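Local coordinates for putative uncharacterized protein (Mycobacterium avium, PDB 2Z6V) that probably transfers a sulfuryl group from the donor PAPS to an acceptor not yet identified, as other members of the sulfotransferase family do, at residues 88-93 and 142-147; 275-280 and 381-386; 198-203 and 215-220. All coordinates share one frame; numbering follows the deposited sequence.

Contact 1. Residues 88-93 and 142-147; sequences LQVHAY and HPIPPA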
loop_
_atom_site.group_PDB
_atom_site.type_symbol
_atom_site.label_atom_id
_atom_site.label_comp_id
_atom_site.label_asym_id
_atom_site.label_seq_id
_atom_site.Cartn_x
_atom_site.Cartn_y
_atom_site.Cartn_z
ATOM N N LEU A 88 -9.899 15.706 -4.804
ATOM C CA LEU A 88 -10.384 16.979 -5.334
ATOM C C LEU A 88 -9.269 17.762 -6.008
ATOM O O LEU A 88 -9.469 18.362 -7.065
ATOM C CB LEU A 88 -10.987 17.832 -4.214
ATOM C CG LEU A 88 -12.319 17.334 -3.650
ATOM C CD1 LEU A 88 -12.731 18.170 -2.454
ATOM C CD2 LEU A 88 -13.368 17.395 -4.746
ATOM N N GLN A 89 -8.093 17.755 -5.387
ATOM C CA GLN A 89 -6.941 18.469 -5.924
ATOM C C GLN A 89 -6.461 17.892 -7.255
ATOM O O GLN A 89 -6.110 18.637 -8.169
ATOM C CB GLN A 89 -5.797 18.463 -4.902
ATOM C CG GLN A 89 -6.103 19.249 -3.643
ATOM C CD GLN A 89 -4.893 19.419 -2.742
ATOM O OE1 GLN A 89 -3.857 19.930 -3.162
ATOM N NE2 GLN A 89 -5.023 18.995 -1.491
ATOM N N VAL A 90 -6.455 16.567 -7.366
ATOM C CA VAL A 90 -6.007 15.921 -8.594
ATOM C C VAL A 90 -6.986 16.155 -9.742
ATOM O O VAL A 90 -6.584 16.256 -10.902
ATOM C CB VAL A 90 -5.816 14.396 -8.391
ATOM C CG1 VAL A 90 -5.483 13.722 -9.726
ATOM C CG2 VAL A 90 -4.701 14.145 -7.383
ATOM N N HIS A 91 -8.271 16.245 -9.416
ATOM C CA HIS A 91 -9.280 16.466 -10.437
ATOM C C HIS A 91 -9.198 17.874 -11.001
ATOM O O HIS A 91 -9.337 18.076 -12.209
ATOM C CB HIS A 91 -10.680 16.216 -9.886
ATOM C CG HIS A 91 -11.763 16.509 -10.874
ATOM N ND1 HIS A 91 -12.445 17.708 -10.898
ATOM C CD2 HIS A 91 -12.210 15.799 -11.937
ATOM C CE1 HIS A 91 -13.260 17.725 -11.937
ATOM N NE2 HIS A 91 -13.136 16.580 -12.584
ATOM N N ALA A 92 -8.973 18.850 -10.129
ATOM C CA ALA A 92 -8.876 20.241 -10.572
ATOM C C ALA A 92 -7.668 20.397 -11.488
ATOM O O ALA A 92 -7.729 21.093 -12.508
ATOM C CB ALA A 92 -8.754 21.178 -9.370
ATOM N N TYR A 93 -6.574 19.730 -11.125
ATOM C CA TYR A 93 -5.356 19.802 -11.911
ATOM C C TYR A 93 -5.540 19.193 -13.301
ATOM O O TYR A 93 -5.173 19.801 -14.311
ATOM C CB TYR A 93 -4.211 19.083 -11.196
ATOM C CG TYR A 93 -2.867 19.382 -11.810
ATOM C CD1 TYR A 93 -2.234 20.604 -11.578
ATOM C CD2 TYR A 93 -2.250 18.465 -12.663
ATOM C CE1 TYR A 93 -1.017 20.907 -12.177
ATOM C CE2 TYR A 93 -1.030 18.758 -13.274
ATOM C CZ TYR A 93 -0.418 19.980 -13.024
ATOM O OH TYR A 93 0.792 20.273 -13.605
ATOM N N HIS A 142 0.656 15.506 -0.625
ATOM C CA HIS A 142 0.482 16.740 -1.392
ATOM C C HIS A 142 0.863 16.519 -2.858
ATOM O O HIS A 142 1.900 16.998 -3.313
ATOM C CB HIS A 142 1.347 17.850 -0.803
ATOM C CG HIS A 142 1.031 18.162 0.624
ATOM N ND1 HIS A 142 -0.258 18.369 1.070
ATOM C CD2 HIS A 142 1.834 18.321 1.702
ATOM C CE1 HIS A 142 -0.234 18.644 2.362
ATOM N NE2 HIS A 142 1.022 18.621 2.770
ATOM N N PRO A 143 0.011 15.810 -3.619
ATOM C CA PRO A 143 0.268 15.518 -5.036
ATOM C C PRO A 143 0.324 16.697 -6.009
ATOM O O PRO A 143 1.171 16.721 -6.904
ATOM C CB PRO A 143 -0.855 14.543 -5.393
ATOM C CG PRO A 143 -1.989 15.039 -4.554
ATOM C CD PRO A 143 -1.312 15.297 -3.215
ATOM N N ILE A 144 -0.566 17.664 -5.821
ATOM C CA ILE A 144 -0.670 18.819 -6.707
ATOM C C ILE A 144 -0.015 20.080 -6.156
ATOM O O ILE A 144 -0.265 20.460 -5.012
ATOM C CB ILE A 144 -2.173 19.120 -7.000
ATOM C CG1 ILE A 144 -2.834 17.879 -7.601
ATOM C CG2 ILE A 144 -2.318 20.320 -7.928
ATOM C CD1 ILE A 144 -2.092 17.291 -8.791
ATOM N N PRO A 145 0.825 20.757 -6.965
ATOM C CA PRO A 145 1.232 20.463 -8.352
ATOM C C PRO A 145 2.424 19.498 -8.359
ATOM O O PRO A 145 3.231 19.507 -7.438
ATOM C CB PRO A 145 1.623 21.839 -8.915
ATOM C CG PRO A 145 1.140 22.838 -7.880
ATOM C CD PRO A 145 1.277 22.099 -6.579
ATOM N N PRO A 146 2.566 18.678 -9.413
ATOM C CA PRO A 146 3.687 17.725 -9.463
ATOM C C PRO A 146 5.058 18.391 -9.574
ATOM O O PRO A 146 5.185 19.496 -10.113
ATOM C CB PRO A 146 3.343 16.855 -10.670
ATOM C CG PRO A 146 2.698 17.855 -11.602
ATOM C CD PRO A 146 1.812 18.685 -10.682
ATOM N N ALA A 147 6.077 17.716 -9.051
ATOM C CA ALA A 147 7.434 18.249 -9.075
ATOM C C ALA A 147 8.279 17.662 -10.190
ATOM O O ALA A 147 7.971 16.604 -10.742
ATOM C CB ALA A 147 8.119 17.997 -7.731
HETATM O O HOH W 1 -1.228 18.772 -3.268
HETATM O O HOH W 2 -2.865 18.241 0.218
#
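With CG trans to its own N (chi1 -167°), Y93 swings its ring off helix 70-96 onto I144, whose CG1 branch (chi1 -57°) reaches back to the helix backbone. The motif is a helix side packed against a proline-rich loop, 142-147, which follows strand 132-134 at the border of the sulfotransferase α/β fold. I144 makes most of the apolar contact from the loop side. Its CG1 abuts Q89 O, its CD1 meets Y93 CB at 3.7 Å, and its CG2 lies 3.7 Å from Y93 CD1. One turn back, V90 CG2 touches P143 CG at 4.0 Å, the two side chains meeting at about a right angle, and both residues also rest on Y233 of helix 224-238. Beyond I144 the chain turns through a cis peptide bond into P145. P146 meets the tyrosine from the opposite direction, its CD 3.5 Å from Y93 CZ. Two waters join the Q89 amide to the loop. One water donates to Q89 OE1 and to I144 O, tying the amide oxygen to the loop backbone. A second accepts from Q89 NE2 at 2.9 Å and sits in the plane of the H142 ring, 2.7 Å from H142 ND1.

Contact 2. Residues 275-280 and 381-386; sequences PYKATG and NAYRLD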
loop_
_atom_site.group_PDB
_atom_site.type_symbol
_atom_site.label_atom_id
_atom_site.label_comp_id
_atom_site.label_asym_id
_atom_site.label_seq_id
_atom_site.Cartn_x
_atom_site.Cartn_y
_atom_site.Cartn_z
ATOM N N PRO A 275 3.973 -18.176 4.445
ATOM C CA PRO A 275 2.597 -17.699 4.658
ATOM C C PRO A 275 2.119 -17.698 6.111
ATOM O O PRO A 275 1.325 -16.840 6.506
ATOM C CB PRO A 275 1.769 -18.634 3.782
ATOM C CG PRO A 275 2.549 -19.919 3.862
ATOM C CD PRO A 275 3.979 -19.446 3.696
ATOM N N TYR A 276 2.590 -18.663 6.898
ATOM C CA TYR A 276 2.203 -18.756 8.303
ATOM C C TYR A 276 2.801 -17.564 9.048
ATOM O O TYR A 276 2.134 -16.928 9.870
ATOM C CB TYR A 276 2.715 -20.069 8.905
ATOM C CG TYR A 276 2.309 -21.298 8.118
ATOM C CD1 TYR A 276 0.969 -21.569 7.855
ATOM C CD2 TYR A 276 3.269 -22.190 7.633
ATOM C CE1 TYR A 276 0.590 -22.696 7.133
ATOM C CE2 TYR A 276 2.900 -23.325 6.907
ATOM C CZ TYR A 276 1.560 -23.570 6.665
ATOM O OH TYR A 276 1.176 -24.695 5.977
ATOM N N LYS A 277 4.059 -17.262 8.740
ATOM C CA LYS A 277 4.760 -16.150 9.359
ATOM C C LYS A 277 4.043 -14.850 8.991
ATOM O O LYS A 277 3.656 -14.064 9.859
ATOM C CB LYS A 277 6.198 -16.111 8.848
ATOM C CG LYS A 277 7.237 -15.619 9.846
ATOM C CD LYS A 277 7.043 -14.172 10.239
ATOM C CE LYS A 277 8.166 -13.704 11.161
ATOM N NZ LYS A 277 8.010 -12.274 11.561
ATOM N N ALA A 278 3.853 -14.637 7.695
ATOM C CA ALA A 278 3.199 -13.437 7.211
ATOM C C ALA A 278 1.822 -13.217 7.830
ATOM O O ALA A 278 1.420 -12.081 8.053
ATOM C CB ALA A 278 3.086 -13.487 5.695
ATOM N N THR A 279 1.104 -14.297 8.115
ATOM C CA THR A 279 -0.232 -14.190 8.694
ATOM C C THR A 279 -0.206 -13.648 10.118
ATOM O O THR A 279 -0.994 -12.772 10.479
ATOM C CB THR A 279 -0.943 -15.556 8.686
ATOM O OG1 THR A 279 -1.194 -15.949 7.330
ATOM C CG2 THR A 279 -2.264 -15.485 9.444
ATOM N N GLY A 280 0.702 -14.178 10.927
ATOM C CA GLY A 280 0.813 -13.729 12.301
ATOM C C GLY A 280 1.349 -12.313 12.346
ATOM O O GLY A 280 1.008 -11.530 13.240
ATOM N N ASN A 381 12.098 -18.924 13.757
ATOM C CA ASN A 381 11.567 -18.762 15.102
ATOM C C ASN A 381 10.141 -19.288 15.087
ATOM O O ASN A 381 9.572 -19.514 14.020
ATOM C CB ASN A 381 11.560 -17.287 15.506
ATOM C CG ASN A 381 12.863 -16.587 15.180
ATOM O OD1 ASN A 381 13.102 -16.195 14.039
ATOM N ND2 ASN A 381 13.719 -16.438 16.182
ATOM N N ALA A 382 9.562 -19.493 16.263
ATOM C CA ALA A 382 8.193 -19.982 16.332
ATOM C C ALA A 382 7.276 -18.847 15.897
ATOM O O ALA A 382 7.362 -17.740 16.424
ATOM C CB ALA A 382 7.860 -20.417 17.753
ATOM N N TYR A 383 6.413 -19.114 14.922
ATOM C CA TYR A 383 5.497 -18.086 14.440
ATOM C C TYR A 383 4.559 -17.737 15.574
ATOM O O TYR A 383 4.431 -16.587 15.998
ATOM C CB TYR A 383 4.614 -18.599 13.302
ATOM C CG TYR A 383 5.234 -19.545 12.306
ATOM C CD1 TYR A 383 4.910 -20.900 12.316
ATOM C CD2 TYR A 383 6.043 -19.069 11.280
ATOM C CE1 TYR A 383 5.363 -21.751 11.318
ATOM C CE2 TYR A 383 6.501 -19.909 10.279
ATOM C CZ TYR A 383 6.155 -21.246 10.298
ATOM O OH TYR A 383 6.587 -22.063 9.280
ATOM N N ARG A 384 3.890 -18.783 16.033
ATOM C CA ARG A 384 2.907 -18.711 17.089
ATOM C C ARG A 384 1.828 -17.682 16.840
ATOM O O ARG A 384 1.981 -16.479 17.073
ATOM C CB ARG A 384 3.583 -18.546 18.449
ATOM C CG ARG A 384 3.818 -19.917 19.103
ATOM C CD ARG A 384 4.421 -20.929 18.104
ATOM N NE ARG A 384 3.622 -22.148 17.924
ATOM C CZ ARG A 384 2.470 -22.232 17.252
ATOM N NH1 ARG A 384 1.936 -21.167 16.671
ATOM N NH2 ARG A 384 1.846 -23.399 17.148
ATOM N N LEU A 385 0.732 -18.218 16.319
ATOM C CA LEU A 385 -0.450 -17.466 15.982
ATOM C C LEU A 385 -1.408 -17.659 17.158
ATOM O O LEU A 385 -2.597 -17.332 17.077
ATOM C CB LEU A 385 -1.059 -18.021 14.687
ATOM C CG LEU A 385 -0.175 -18.445 13.497
ATOM C CD1 LEU A 385 0.839 -17.370 13.166
ATOM C CD2 LEU A 385 0.537 -19.739 13.823
ATOM N N ASP A 386 -0.872 -18.210 18.245
ATOM C CA ASP A 386 -1.640 -18.455 19.465
ATOM C C ASP A 386 -2.236 -17.147 19.930
ATOM O O ASP A 386 -3.411 -17.061 20.282
ATOM C CB ASP A 386 -0.728 -18.973 20.572
ATOM C CG ASP A 386 -0.174 -20.329 20.273
ATOM O OD1 ASP A 386 1.027 -20.549 20.556
ATOM O OD2 ASP A 386 -0.942 -21.174 19.764
#
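Y383 lays one face of its ring over the CB of Y276, in a CH-pi contact that is nearly head-on: the carbon stands 3.8 Å from the centroid of the Y383 ring and only 8° off its normal. This joins the first turn of helix 275-285, just after strand 267-272, to the loop between helices 360-371 and 392-405. The two tyrosine rings are inclined at 59°, their centroids 5.8 Å apart. Y383 OH comes up to the edge of the Y276 ring, near its plane, 3.7 Å from Y276 CD2. At its CD2 edge the Y383 ring borders K277, with K277 CB 3.8 Å from Y383 CD2 and K277 CG near the ring plane at that edge. The lysine then bends at chi2 (-65°) and carries its ammonium end away from the loop.

Farther along, L385 turns CD1 toward the helix backbone, where it meets Y276 O and lies 3.7 Å from G280 CA. Within the helix T279 OG1 donates to P275 O at 2.8 Å; that carbonyl also accepts from T279 N, from the opposite face of its plane.

Polar anchoring comes from D274, immediately before the helix: its OD2 bonds to Y383 OH and its OD1 to K277 N. In sulfotransferases the strand-to-helix junction of this kind helps hold the 3'-phosphate of the donor, and the same role is probable here. The chemistry thus implies a mainly apolar seam secured by one carboxylate, which fixes the Y383 hydroxyl and the helix start together.

Contact 3. Residues 198-203 and 215-220; sequences DFKGLS and RWLFDE. With PLM (palmitic acid), chain C.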
loop_
_atom_site.group_PDB
_atom_site.type_symbol
_atom_site.label_atom_id
_atom_site.label_comp_id
_atom_site.label_asym_id
_atom_site.label_seq_id
_atom_site.Cartn_x
_atom_site.Cartn_y
_atom_site.Cartn_z
ATOM N N ASP A 198 -10.092 6.861 -3.002
ATOM C CA ASP A 198 -11.318 6.495 -3.686
ATOM C C ASP A 198 -12.095 5.613 -2.719
ATOM O O ASP A 198 -13.104 5.000 -3.066
ATOM C CB ASP A 198 -11.022 5.743 -4.984
ATOM C CG ASP A 198 -12.286 5.460 -5.794
ATOM O OD1 ASP A 198 -13.070 6.415 -6.034
ATOM O OD2 ASP A 198 -12.493 4.288 -6.188
ATOM N N PHE A 199 -11.600 5.562 -1.488
ATOM C CA PHE A 199 -12.204 4.781 -0.418
ATOM C C PHE A 199 -12.518 3.330 -0.771
ATOM O O PHE A 199 -13.568 2.789 -0.427
ATOM C CB PHE A 199 -13.430 5.522 0.113
ATOM C CG PHE A 199 -13.091 6.882 0.650
ATOM C CD1 PHE A 199 -13.179 8.009 -0.160
ATOM C CD2 PHE A 199 -12.577 7.022 1.941
ATOM C CE1 PHE A 199 -12.755 9.251 0.302
ATOM C CE2 PHE A 199 -12.146 8.263 2.413
ATOM C CZ PHE A 199 -12.234 9.379 1.594
ATOM N N LYS A 200 -11.558 2.718 -1.458
ATOM C CA LYS A 200 -11.600 1.319 -1.870
ATOM C C LYS A 200 -10.157 0.829 -1.733
ATOM O O LYS A 200 -9.476 0.521 -2.724
ATOM C CB LYS A 200 -12.069 1.187 -3.316
ATOM C CG LYS A 200 -13.511 1.593 -3.538
ATOM C CD LYS A 200 -13.909 1.332 -4.977
ATOM C CE LYS A 200 -15.298 1.823 -5.282
ATOM N NZ LYS A 200 -15.522 1.764 -6.745
ATOM N N GLY A 201 -9.703 0.810 -0.483
ATOM C CA GLY A 201 -8.359 0.383 -0.150
ATOM C C GLY A 201 -8.412 -0.365 1.167
ATOM O O GLY A 201 -9.078 0.052 2.121
ATOM N N LEU A 202 -7.704 -1.482 1.224
ATOM C CA LEU A 202 -7.700 -2.310 2.409
ATOM C C LEU A 202 -7.170 -1.622 3.674
ATOM O O LEU A 202 -7.408 -2.105 4.775
ATOM C CB LEU A 202 -6.894 -3.579 2.119
ATOM C CG LEU A 202 -6.914 -4.728 3.123
ATOM C CD1 LEU A 202 -8.353 -5.170 3.395
ATOM C CD2 LEU A 202 -6.083 -5.878 2.563
ATOM N N SER A 203 -6.470 -0.498 3.538
ATOM C CA SER A 203 -5.927 0.171 4.716
ATOM C C SER A 203 -7.007 0.714 5.641
ATOM O O SER A 203 -6.818 0.752 6.857
ATOM C CB SER A 203 -4.984 1.309 4.321
ATOM O OG SER A 203 -5.667 2.346 3.646
ATOM N N ARG A 215 -15.115 -6.881 3.760
ATOM C CA ARG A 215 -15.881 -7.863 3.011
ATOM C C ARG A 215 -16.520 -7.197 1.811
ATOM O O ARG A 215 -16.692 -7.819 0.760
ATOM C CB ARG A 215 -16.947 -8.516 3.896
ATOM C CG ARG A 215 -16.369 -9.348 5.052
ATOM C CD ARG A 215 -17.454 -10.112 5.810
ATOM N NE ARG A 215 -17.837 -11.345 5.121
ATOM C CZ ARG A 215 -17.227 -12.519 5.282
ATOM N NH1 ARG A 215 -16.202 -12.633 6.123
ATOM N NH2 ARG A 215 -17.633 -13.579 4.588
ATOM N N TRP A 216 -16.849 -5.919 1.963
ATOM C CA TRP A 216 -17.467 -5.174 0.878
ATOM C C TRP A 216 -16.440 -4.980 -0.214
ATOM O O TRP A 216 -16.712 -5.197 -1.397
ATOM C CB TRP A 216 -17.929 -3.801 1.357
ATOM C CG TRP A 216 -18.306 -2.881 0.225
ATOM C CD1 TRP A 216 -19.438 -2.944 -0.545
ATOM C CD2 TRP A 216 -17.536 -1.778 -0.284
ATOM N NE1 TRP A 216 -19.418 -1.949 -1.498
ATOM C CE2 TRP A 216 -18.266 -1.220 -1.362
ATOM C CE3 TRP A 216 -16.303 -1.207 0.068
ATOM C CZ2 TRP A 216 -17.803 -0.114 -2.093
ATOM C CZ3 TRP A 216 -15.840 -0.106 -0.656
ATOM C CH2 TRP A 216 -16.593 0.428 -1.727
ATOM N N LEU A 217 -15.251 -4.574 0.214
ATOM C CA LEU A 217 -14.145 -4.306 -0.687
ATOM C C LEU A 217 -13.771 -5.506 -1.542
ATOM O O LEU A 217 -13.663 -5.394 -2.758
ATOM C CB LEU A 217 -12.923 -3.848 0.114
ATOM C CG LEU A 217 -11.741 -3.343 -0.715
ATOM C CD1 LEU A 217 -12.128 -2.065 -1.458
ATOM C CD2 LEU A 217 -10.560 -3.101 0.204
ATOM N N PHE A 218 -13.584 -6.649 -0.900
ATOM C CA PHE A 218 -13.192 -7.868 -1.592
ATOM C C PHE A 218 -14.292 -8.556 -2.402
ATOM O O PHE A 218 -14.030 -9.073 -3.487
ATOM C CB PHE A 218 -12.628 -8.871 -0.580
ATOM C CG PHE A 218 -11.237 -8.557 -0.110
ATOM C CD1 PHE A 218 -10.740 -7.262 -0.151
ATOM C CD2 PHE A 218 -10.428 -9.564 0.401
ATOM C CE1 PHE A 218 -9.447 -6.973 0.314
ATOM C CE2 PHE A 218 -9.134 -9.288 0.869
ATOM C CZ PHE A 218 -8.645 -7.990 0.825
ATOM N N ASP A 219 -15.520 -8.559 -1.884
ATOM C CA ASP A 219 -16.622 -9.245 -2.559
ATOM C C ASP A 219 -17.636 -8.422 -3.340
ATOM O O ASP A 219 -18.386 -8.986 -4.134
ATOM C CB ASP A 219 -17.387 -10.116 -1.554
ATOM C CG ASP A 219 -16.493 -11.128 -0.855
ATOM O OD1 ASP A 219 -15.532 -11.624 -1.492
ATOM O OD2 ASP A 219 -16.760 -11.440 0.325
ATOM N N GLU A 220 -17.665 -7.108 -3.138
ATOM C CA GLU A 220 -18.643 -6.277 -3.837
ATOM C C GLU A 220 -18.097 -5.094 -4.615
ATOM O O GLU A 220 -18.489 -4.855 -5.756
ATOM C CB GLU A 220 -19.679 -5.750 -2.848
ATOM C CG GLU A 220 -20.619 -6.797 -2.298
ATOM C CD GLU A 220 -21.574 -6.208 -1.274
ATOM O OE1 GLU A 220 -21.150 -5.972 -0.119
ATOM O OE2 GLU A 220 -22.748 -5.963 -1.632
HETATM C C1 PLM C . -6.605 -3.989 7.008
HETATM O O1 PLM C . -7.554 -4.757 7.281
HETATM O O2 PLM C . -6.679 -2.747 6.887
HETATM C C2 PLM C . -5.224 -4.616 6.804
HETATM C C3 PLM C . -5.290 -5.803 5.841
HETATM C C4 PLM C . -3.907 -6.368 5.512
HETATM C C5 PLM C . -3.015 -5.324 4.834
HETATM C C6 PLM C . -2.384 -4.369 5.849
HETATM C C7 PLM C . -1.769 -3.165 5.133
HETATM C C8 PLM C . -2.862 -2.223 4.626
HETATM C C9 PLM C . -2.492 -1.683 3.244
HETATM C CA PLM C . -1.084 -1.085 3.234
HETATM C CB PLM C . -0.523 -1.004 1.811
HETATM C CC PLM C . -0.557 -2.388 1.160
HETATM C CD PLM C . -1.960 -2.713 0.643
HETATM C CE PLM C . -2.182 -4.218 0.468
HETATM C CF PLM C . -2.128 -4.919 1.827
HETATM C CG PLM C . -2.487 -6.401 1.717
#
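Part of the wall of a lipid-occupied pocket is built here, where the loop 198-203 runs against helix 212-219 and L202 faces a bound palmitic acid. L202 is shared by both: its CD2 lies 3.7 Å from PLM C4, while its CD1 leans on F218, 3.7 Å from F218 CE1. Next to it S203 CB approaches PLM C9 at 4.0 Å. The ligand is also hydrogen-bonded to Q311 of helix 301-326.

Behind the pocket wall L217 is wedged against the loop backbone. Trans at chi1 (-172°), it sends CD1 to K200 CA and CB and CD2 to the G201-L202 peptide, so one side chain follows three consecutive residues. W216 covers the neighbouring stretch: its CH2 lies 3.8 Å from K200 CG, and F199 O comes to the indole edge, 3.7 Å from W216 CZ3. The extended K200 chain slants past W216 CH2 to a polar end held by D222 O and S225 OG, with D198 OD2 only a long ionic partner. A loop that lines the pocket through L202 and S203, backed by a helix, is consistent with the hydrophobic acceptor pocket of sulfotransferases, although palmitic acid need not resemble the true substrate.

In the fold
Along the chain contact 1 closes first, contact 3 follows and contact 2 comes last. Contacts 1 and 2 lie on opposite sides of the chain's centre, about 41 Å apart between centres; contact 3 is about 24 Å from contact 1 and about 25 Å from contact 2, measured in the same way. None touches another, but helices connect them. D198 of contact 3 forms a salt bridge with R87 on helix 70-96, which carries segment 88-93, and both contacts meet helix 224-238. Helix 301-326 packs on contacts 2 and 3. Helical layers around the five-stranded parallel sheet thus link the palmitic acid pocket with the outer loop, and with the probable donor-binding side at 275-280.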